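Kinesin-like protein (PDB 5X3E) probably couples ATP hydrolysis to movement along microtubules as a kinesin-6 motor, captured here in the nucleotide-free state. Local coordinates at residues F117-T122 against Q358-L363; Y221-N226 against L288-S293; D231-A236 against L271-L276. All blocks are in the same frame, centred on the assembly; numbering follows the deposited sequence.

Contact 1: residues F117-T122 against Q358-L363; sequences FTYGVT and QSLMTL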
# COMPACT_ATOMS: atom_id res chain seq x y z
N PHE A 117 5.47 1.03 -1.49
CA PHE A 117 5.82 -0.19 -2.20
C PHE A 117 6.85 -0.99 -1.41
O PHE A 117 7.72 -0.42 -0.75
CB PHE A 117 6.43 0.10 -3.57
CG PHE A 117 5.53 0.82 -4.52
CD1 PHE A 117 4.57 0.13 -5.25
CD2 PHE A 117 5.68 2.18 -4.73
CE1 PHE A 117 3.75 0.79 -6.14
CE2 PHE A 117 4.87 2.84 -5.62
CZ PHE A 117 3.90 2.15 -6.33
N THR A 118 6.75 -2.32 -1.50
CA THR A 118 7.86 -3.20 -1.17
C THR A 118 8.33 -3.87 -2.45
O THR A 118 7.52 -4.46 -3.18
CB THR A 118 7.48 -4.25 -0.11
OG1 THR A 118 6.33 -4.99 -0.54
CG2 THR A 118 7.19 -3.59 1.22
N TYR A 119 9.62 -3.74 -2.75
CA TYR A 119 10.22 -4.21 -3.99
C TYR A 119 11.35 -5.19 -3.69
O TYR A 119 11.99 -5.11 -2.64
CB TYR A 119 10.74 -3.02 -4.81
CG TYR A 119 11.32 -3.38 -6.16
CD1 TYR A 119 10.52 -3.37 -7.29
CD2 TYR A 119 12.66 -3.72 -6.29
CE1 TYR A 119 11.04 -3.70 -8.53
CE2 TYR A 119 13.19 -4.05 -7.52
CZ TYR A 119 12.37 -4.03 -8.64
OH TYR A 119 12.89 -4.36 -9.87
N GLY A 120 11.59 -6.12 -4.61
CA GLY A 120 12.73 -7.00 -4.48
C GLY A 120 12.47 -8.36 -5.09
O GLY A 120 11.45 -8.60 -5.72
N VAL A 121 13.47 -9.23 -4.94
CA VAL A 121 13.41 -10.61 -5.40
C VAL A 121 12.55 -11.43 -4.45
O VAL A 121 12.20 -10.96 -3.36
CB VAL A 121 14.83 -11.21 -5.52
CG1 VAL A 121 14.84 -12.43 -6.42
CG2 VAL A 121 15.79 -10.16 -6.04
N THR A 122 12.16 -12.64 -4.86
CA THR A 122 11.57 -13.60 -3.93
C THR A 122 12.60 -14.05 -2.91
O THR A 122 13.79 -14.18 -3.22
CB THR A 122 11.00 -14.80 -4.69
OG1 THR A 122 10.20 -14.34 -5.79
CG2 THR A 122 10.14 -15.65 -3.77
N GLN A 358 7.67 -5.75 -17.59
CA GLN A 358 7.21 -4.53 -18.24
C GLN A 358 6.70 -3.53 -17.20
O GLN A 358 7.00 -2.34 -17.27
CB GLN A 358 6.11 -4.84 -19.26
CG GLN A 358 5.58 -3.62 -19.99
CD GLN A 358 6.58 -3.08 -20.99
OE1 GLN A 358 7.33 -3.84 -21.61
NE2 GLN A 358 6.61 -1.77 -21.16
N SER A 359 5.92 -4.02 -16.23
CA SER A 359 5.32 -3.13 -15.24
C SER A 359 6.38 -2.54 -14.32
O SER A 359 6.35 -1.34 -14.03
CB SER A 359 4.25 -3.89 -14.45
OG SER A 359 4.82 -4.97 -13.72
N LEU A 360 7.32 -3.36 -13.85
CA LEU A 360 8.38 -2.85 -12.97
C LEU A 360 9.31 -1.90 -13.71
O LEU A 360 9.82 -0.94 -13.11
CB LEU A 360 9.18 -4.00 -12.37
CG LEU A 360 8.39 -4.98 -11.50
CD1 LEU A 360 9.29 -6.10 -11.01
CD2 LEU A 360 7.75 -4.25 -10.33
N MET A 361 9.55 -2.14 -15.00
CA MET A 361 10.37 -1.22 -15.79
C MET A 361 9.65 0.12 -15.97
O MET A 361 10.28 1.18 -15.91
CB MET A 361 10.70 -1.85 -17.14
CG MET A 361 11.90 -1.27 -17.85
SD MET A 361 12.32 -2.22 -19.33
CE MET A 361 12.71 -3.82 -18.62
N THR A 362 8.33 0.08 -16.20
CA THR A 362 7.55 1.31 -16.30
C THR A 362 7.55 2.07 -14.98
O THR A 362 7.59 3.31 -14.97
CB THR A 362 6.12 0.99 -16.72
OG1 THR A 362 6.13 0.19 -17.91
CG2 THR A 362 5.34 2.27 -16.98
N LEU A 363 7.49 1.35 -13.86
CA LEU A 363 7.55 1.99 -12.55
C LEU A 363 8.87 2.72 -12.36
O LEU A 363 8.89 3.87 -11.89
CB LEU A 363 7.36 0.94 -11.45
CG LEU A 363 7.35 1.47 -10.01
CD1 LEU A 363 6.28 2.52 -9.83
CD2 LEU A 363 7.17 0.32 -9.04
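Phe117, on strand 114-119, directs its side chain at helix 350-375, where the far corner of the ring, CZ, lies 4.2 Å from CD1 of Leu363. The methyl approaches obliquely, and the pair is plain apolar packing. Thr118 turns to the other side of the strand, toward helix 126-130, and leaves the contact to its two neighbours. Tyr119 comes back to the helix: with CG anti to the backbone N (chi1 -177°), its ring reaches Leu360 edge first. CE1 sits 3.8 Å from CD2 of Leu360 and 3.9 Å from its CD1, so a single ring carbon rests at the fork of the leucine, with the methyl CD2 near the ring plane. Tyr119 OH is a little farther, 4.2 Å from Leu360 CD1. With an alanine here in place of Leu360, both methyls would be gone, which would probably open a gap beside CE1 and strip the Tyr119 edge of its apolar partner on the helix. The ring also meets Phe427 edge-to-face, a second source of packing for it. Gly120 follows with phi 149°, a backbone conformation in which a side chain would collide with the preceding carbonyl oxygen; its own carbonyl O accepts a hydrogen bond from Lys126. Thr122 OG1 is hydrogen-bonded to Glu338. Strand, glycine turn and following lysine fit a Walker A P-loop, and helix 350-375 probably corresponds to the relay helix of kinesins, so the contact packs that helix against the strand entering the probable nucleotide site.

Contact 2: residues Y221-N226 against L288-S293; sequences YVEIYN and LNKDSS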
# COMPACT_ATOMS: atom_id res chain seq x y z
N TYR A 221 -9.01 -4.35 -1.43
CA TYR A 221 -7.86 -5.21 -1.66
C TYR A 221 -7.91 -5.68 -3.11
O TYR A 221 -8.86 -6.36 -3.51
CB TYR A 221 -7.84 -6.40 -0.70
CG TYR A 221 -6.49 -7.07 -0.61
CD1 TYR A 221 -5.37 -6.53 -1.24
CD2 TYR A 221 -6.32 -8.25 0.12
CE1 TYR A 221 -4.13 -7.14 -1.16
CE2 TYR A 221 -5.08 -8.86 0.22
CZ TYR A 221 -3.98 -8.31 -0.43
OH TYR A 221 -2.75 -8.91 -0.34
N VAL A 222 -6.90 -5.30 -3.88
CA VAL A 222 -6.90 -5.47 -5.33
C VAL A 222 -5.60 -6.12 -5.76
O VAL A 222 -4.54 -5.87 -5.18
CB VAL A 222 -7.12 -4.11 -6.03
CG1 VAL A 222 -6.95 -4.26 -7.47
CG2 VAL A 222 -8.53 -3.63 -5.80
N GLU A 223 -5.67 -6.97 -6.78
CA GLU A 223 -4.50 -7.66 -7.31
C GLU A 223 -4.33 -7.32 -8.78
O GLU A 223 -5.30 -7.35 -9.55
CB GLU A 223 -4.64 -9.18 -7.14
CG GLU A 223 -3.48 -9.99 -7.69
CD GLU A 223 -3.75 -11.48 -7.65
OE1 GLU A 223 -4.90 -11.87 -7.95
OE2 GLU A 223 -2.82 -12.25 -7.33
N ILE A 224 -3.11 -7.01 -9.19
CA ILE A 224 -2.77 -6.80 -10.59
C ILE A 224 -1.90 -7.97 -11.02
O ILE A 224 -0.75 -8.10 -10.59
CB ILE A 224 -2.07 -5.46 -10.81
CG1 ILE A 224 -3.03 -4.31 -10.50
CG2 ILE A 224 -1.56 -5.36 -12.24
CD1 ILE A 224 -2.36 -2.96 -10.48
N TYR A 225 -2.46 -8.85 -11.85
CA TYR A 225 -1.78 -10.07 -12.28
C TYR A 225 -1.92 -10.22 -13.78
O TYR A 225 -3.04 -10.28 -14.29
CB TYR A 225 -2.36 -11.28 -11.55
CG TYR A 225 -1.85 -12.60 -12.06
CD1 TYR A 225 -0.52 -12.96 -11.89
CD2 TYR A 225 -2.69 -13.49 -12.71
CE1 TYR A 225 -0.05 -14.17 -12.35
CE2 TYR A 225 -2.23 -14.70 -13.18
CZ TYR A 225 -0.90 -15.04 -13.00
OH TYR A 225 -0.43 -16.24 -13.46
N ASN A 226 -0.79 -10.29 -14.49
CA ASN A 226 -0.76 -10.47 -15.95
C ASN A 226 -1.52 -9.35 -16.66
O ASN A 226 -2.35 -9.59 -17.54
CB ASN A 226 -1.32 -11.84 -16.34
CG ASN A 226 -0.75 -12.34 -17.66
OD1 ASN A 226 -0.37 -11.55 -18.53
ND2 ASN A 226 -0.69 -13.65 -17.82
N LEU A 288 -3.57 -24.02 -8.55
CA LEU A 288 -2.61 -24.32 -7.49
C LEU A 288 -2.51 -23.13 -6.56
O LEU A 288 -3.44 -22.33 -6.45
CB LEU A 288 -1.23 -24.65 -8.08
CG LEU A 288 -0.90 -26.08 -8.53
CD1 LEU A 288 -1.71 -26.49 -9.74
CD2 LEU A 288 0.59 -26.19 -8.82
N ASN A 289 -1.37 -23.00 -5.88
CA ASN A 289 -1.08 -21.85 -5.04
C ASN A 289 -0.26 -20.85 -5.84
O ASN A 289 0.83 -21.18 -6.33
CB ASN A 289 -0.32 -22.28 -3.78
CG ASN A 289 0.11 -21.09 -2.92
OD1 ASN A 289 -0.66 -20.59 -2.10
ND2 ASN A 289 1.35 -20.65 -3.10
N LYS A 290 -0.79 -19.64 -6.00
CA LYS A 290 -0.10 -18.57 -6.71
C LYS A 290 0.74 -17.76 -5.72
O LYS A 290 0.24 -17.35 -4.67
CB LYS A 290 -1.09 -17.67 -7.44
CG LYS A 290 -0.45 -16.58 -8.27
CD LYS A 290 -1.45 -15.99 -9.25
CE LYS A 290 -2.64 -15.36 -8.55
NZ LYS A 290 -3.61 -14.80 -9.52
N ASP A 291 2.00 -17.54 -6.07
CA ASP A 291 2.92 -16.85 -5.17
C ASP A 291 2.68 -15.35 -5.20
O ASP A 291 2.22 -14.78 -6.21
CB ASP A 291 4.37 -17.16 -5.55
CG ASP A 291 4.67 -18.64 -5.51
OD1 ASP A 291 4.05 -19.35 -4.69
OD2 ASP A 291 5.54 -19.08 -6.29
N SER A 292 3.00 -14.69 -4.08
CA SER A 292 2.90 -13.24 -4.02
C SER A 292 3.91 -12.58 -4.95
O SER A 292 3.76 -11.40 -5.29
CB SER A 292 3.11 -12.76 -2.58
OG SER A 292 4.41 -13.09 -2.11
N SER A 293 4.94 -13.32 -5.35
CA SER A 293 5.90 -12.85 -6.33
C SER A 293 5.34 -12.86 -7.75
O SER A 293 5.94 -12.25 -8.64
CB SER A 293 7.15 -13.73 -6.28
OG SER A 293 6.82 -15.08 -6.53
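Lys290 lies over one face of the Tyr225 ring, with two parts of its chain in different roles. Its CD is 3.9 Å from the ring centroid and 14° off the normal, a CH-pi contact set toward CE1 and CZ. The terminal NZ is also 3.9 Å from that centroid, at 23° off the normal, which meets the geometry of a cation-pi interaction; it is displaced toward the opposite rim and is nearest CD2, at 3.6 Å. The bend at chi3 (61°) carries CE and NZ across the face, where a straight chain would run into the ring. The other face of the ring packs on CB of Asn226, the next residue along. Strand 213-225 belongs to the large mixed sheet of the kinesin motor domain, and the loop 288-293, with the Asn-Lys-Asp-Ser-Ser sequence leading into Arg294, Ser295 and His296, fits the switch-1 region of the family. Glu223, two residues before Tyr225, meets the same ammonium from the opposite direction with its chain extended. Its OE2 is 3.5 Å from Lys290 NZ in a salt bridge, and OE1 lies hardly farther, 3.6 Å from that nitrogen, although the salt bridge is counted through OE2. Glu223 OE2 is also hydrogen-bonded to Ser295 OG, which helps fix the carboxylate's rotation. All three side chains are buried, and the negative charge of Glu223 probably offsets the cost of holding the lysine's positive charge there. At the far end of the ring, Tyr225 OH is hydrogen-bonded to Glu352 of helix 350-375, an anionic partner that would probably make the ring more electron-rich and favour the ammonium over its face.

Contact 3: residues D231-A236 against L271-L276; sequences DLLEDA and LEVFCL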
# COMPACT_ATOMS: atom_id res chain seq x y z
N ASP A 231 -10.35 -7.82 -8.07
CA ASP A 231 -10.75 -7.44 -6.72
C ASP A 231 -10.77 -8.70 -5.85
O ASP A 231 -11.67 -9.54 -5.98
CB ASP A 231 -12.11 -6.75 -6.74
CG ASP A 231 -12.66 -6.48 -5.34
OD1 ASP A 231 -13.88 -6.24 -5.22
OD2 ASP A 231 -11.86 -6.49 -4.38
N LEU A 232 -9.78 -8.83 -4.97
CA LEU A 232 -9.68 -9.97 -4.07
C LEU A 232 -10.82 -10.04 -3.06
O LEU A 232 -10.99 -11.08 -2.42
CB LEU A 232 -8.34 -9.93 -3.33
CG LEU A 232 -7.08 -9.86 -4.19
CD1 LEU A 232 -5.87 -9.61 -3.31
CD2 LEU A 232 -6.92 -11.14 -4.96
N LEU A 233 -11.58 -8.96 -2.90
CA LEU A 233 -12.71 -8.89 -1.97
C LEU A 233 -14.06 -9.05 -2.67
O LEU A 233 -15.10 -8.83 -2.04
CB LEU A 233 -12.67 -7.58 -1.20
CG LEU A 233 -11.37 -7.36 -0.43
CD1 LEU A 233 -11.44 -6.06 0.33
CD2 LEU A 233 -11.11 -8.53 0.50
N GLU A 234 -14.06 -9.39 -3.95
CA GLU A 234 -15.30 -9.54 -4.69
C GLU A 234 -16.17 -10.64 -4.09
O GLU A 234 -15.67 -11.65 -3.60
CB GLU A 234 -14.99 -9.86 -6.16
CG GLU A 234 -16.15 -10.39 -6.99
CD GLU A 234 -15.70 -10.87 -8.35
OE1 GLU A 234 -16.58 -11.19 -9.19
OE2 GLU A 234 -14.48 -10.93 -8.59
N ASP A 235 -17.49 -10.43 -4.12
CA ASP A 235 -18.45 -11.48 -3.79
C ASP A 235 -18.53 -12.44 -4.98
O ASP A 235 -19.48 -12.43 -5.77
CB ASP A 235 -19.82 -10.89 -3.47
CG ASP A 235 -19.83 -10.11 -2.17
OD1 ASP A 235 -19.07 -10.48 -1.25
OD2 ASP A 235 -20.59 -9.13 -2.07
N ALA A 236 -17.50 -13.27 -5.11
CA ALA A 236 -17.40 -14.14 -6.28
C ALA A 236 -18.51 -15.19 -6.24
O ALA A 236 -18.60 -15.98 -5.30
CB ALA A 236 -16.04 -14.82 -6.31
N LEU A 271 -7.98 -6.76 9.37
CA LEU A 271 -7.10 -7.90 9.11
C LEU A 271 -7.88 -9.13 8.69
O LEU A 271 -7.37 -9.93 7.90
CB LEU A 271 -6.28 -8.20 10.36
CG LEU A 271 -5.06 -7.29 10.54
CD1 LEU A 271 -4.46 -7.47 11.93
CD2 LEU A 271 -4.04 -7.59 9.47
N GLU A 272 -9.10 -9.32 9.22
CA GLU A 272 -9.94 -10.43 8.75
C GLU A 272 -10.26 -10.27 7.27
O GLU A 272 -10.28 -11.25 6.52
CB GLU A 272 -11.22 -10.52 9.57
CG GLU A 272 -11.04 -11.00 11.00
CD GLU A 272 -12.35 -11.09 11.77
OE1 GLU A 272 -13.42 -10.87 11.16
OE2 GLU A 272 -12.31 -11.40 12.98
N VAL A 273 -10.52 -9.03 6.84
CA VAL A 273 -10.77 -8.78 5.43
C VAL A 273 -9.51 -9.01 4.61
O VAL A 273 -9.56 -9.63 3.54
CB VAL A 273 -11.33 -7.35 5.24
CG1 VAL A 273 -11.40 -6.99 3.78
CG2 VAL A 273 -12.71 -7.26 5.86
N PHE A 274 -8.36 -8.54 5.11
CA PHE A 274 -7.10 -8.76 4.41
C PHE A 274 -6.84 -10.25 4.21
O PHE A 274 -6.40 -10.67 3.12
CB PHE A 274 -5.95 -8.10 5.16
CG PHE A 274 -4.59 -8.44 4.60
CD1 PHE A 274 -4.08 -7.73 3.52
CD2 PHE A 274 -3.82 -9.44 5.17
CE1 PHE A 274 -2.83 -8.04 3.01
CE2 PHE A 274 -2.58 -9.74 4.66
CZ PHE A 274 -2.08 -9.04 3.58
N CYS A 275 -7.07 -11.06 5.24
CA CYS A 275 -6.85 -12.50 5.11
C CYS A 275 -7.80 -13.13 4.11
O CYS A 275 -7.42 -14.06 3.40
CB CYS A 275 -6.96 -13.17 6.48
SG CYS A 275 -5.63 -12.73 7.61
N LEU A 276 -9.04 -12.64 4.05
CA LEU A 276 -9.97 -13.12 3.02
C LEU A 276 -9.44 -12.84 1.63
O LEU A 276 -9.52 -13.70 0.74
CB LEU A 276 -11.34 -12.47 3.20
CG LEU A 276 -12.35 -12.84 2.11
CD1 LEU A 276 -12.63 -14.33 2.14
CD2 LEU A 276 -13.63 -12.05 2.25
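The nearest CA atoms are those of Leu233 and Leu276, 7.1 Å apart, where a turn that begins at the last residue of strand 228-231 meets a regular stretch of helix 267-281. The turn is type I, from Asp231 to Glu234, closed by the bond from Glu234 N to Asp231 O (3.1 Å). It is reinforced by an Asx turn: Leu233 N donates to Asp231 OD2 over 2.9 Å, reaching the carboxylate from above its plane (62° out of it). Leu233 carries the side-chain contact. With CG anti to its carbonyl carbon (chi1 -57°), its isopropyl fork extends to the helix, and both methyls, CD1 and CD2, lie 3.6 Å from Val273 CG1. One valine methyl thus faces both leucine branches, the two side chains crossing at about a right angle. Leu276, one helical turn on, flanks this packing from a more exposed position. Beyond the pair, Leu232 O accepts a hydrogen bond from Arg280 of the same helix. Leu233 and Val273 both touch Val262 of strand 262-264, while Leu233 also meets Tyr221 and Val273 meets Val219, both on strand 213-225; the contact therefore packs the turn and the helix together against these two antiparallel strands.

Overall arrangement
The three contacts are nested along the chain: contact 3 falls inside the loop closed by contact 2, and contact 2 inside that closed by contact 1. Centre to centre, contacts 1 and 2 are about 14 Å apart, contacts 2 and 3 about 13 Å and contacts 1 and 3 about 24 Å, placing contact 2 between. Strands 114-119 and 213-225 belong to one mixed sheet. Contacts 1 and 2 meet where Thr122 OG1 packs 3.2 Å from Ser293 CB, bringing the probable P-loop beside the probable switch-1 loop. Contacts 2 and 3 join through a probable hydrogen bond between Leu232 N and Tyr221 O (3.0 Å), tying strand 213-225 to the turn that packs on helix 267-281.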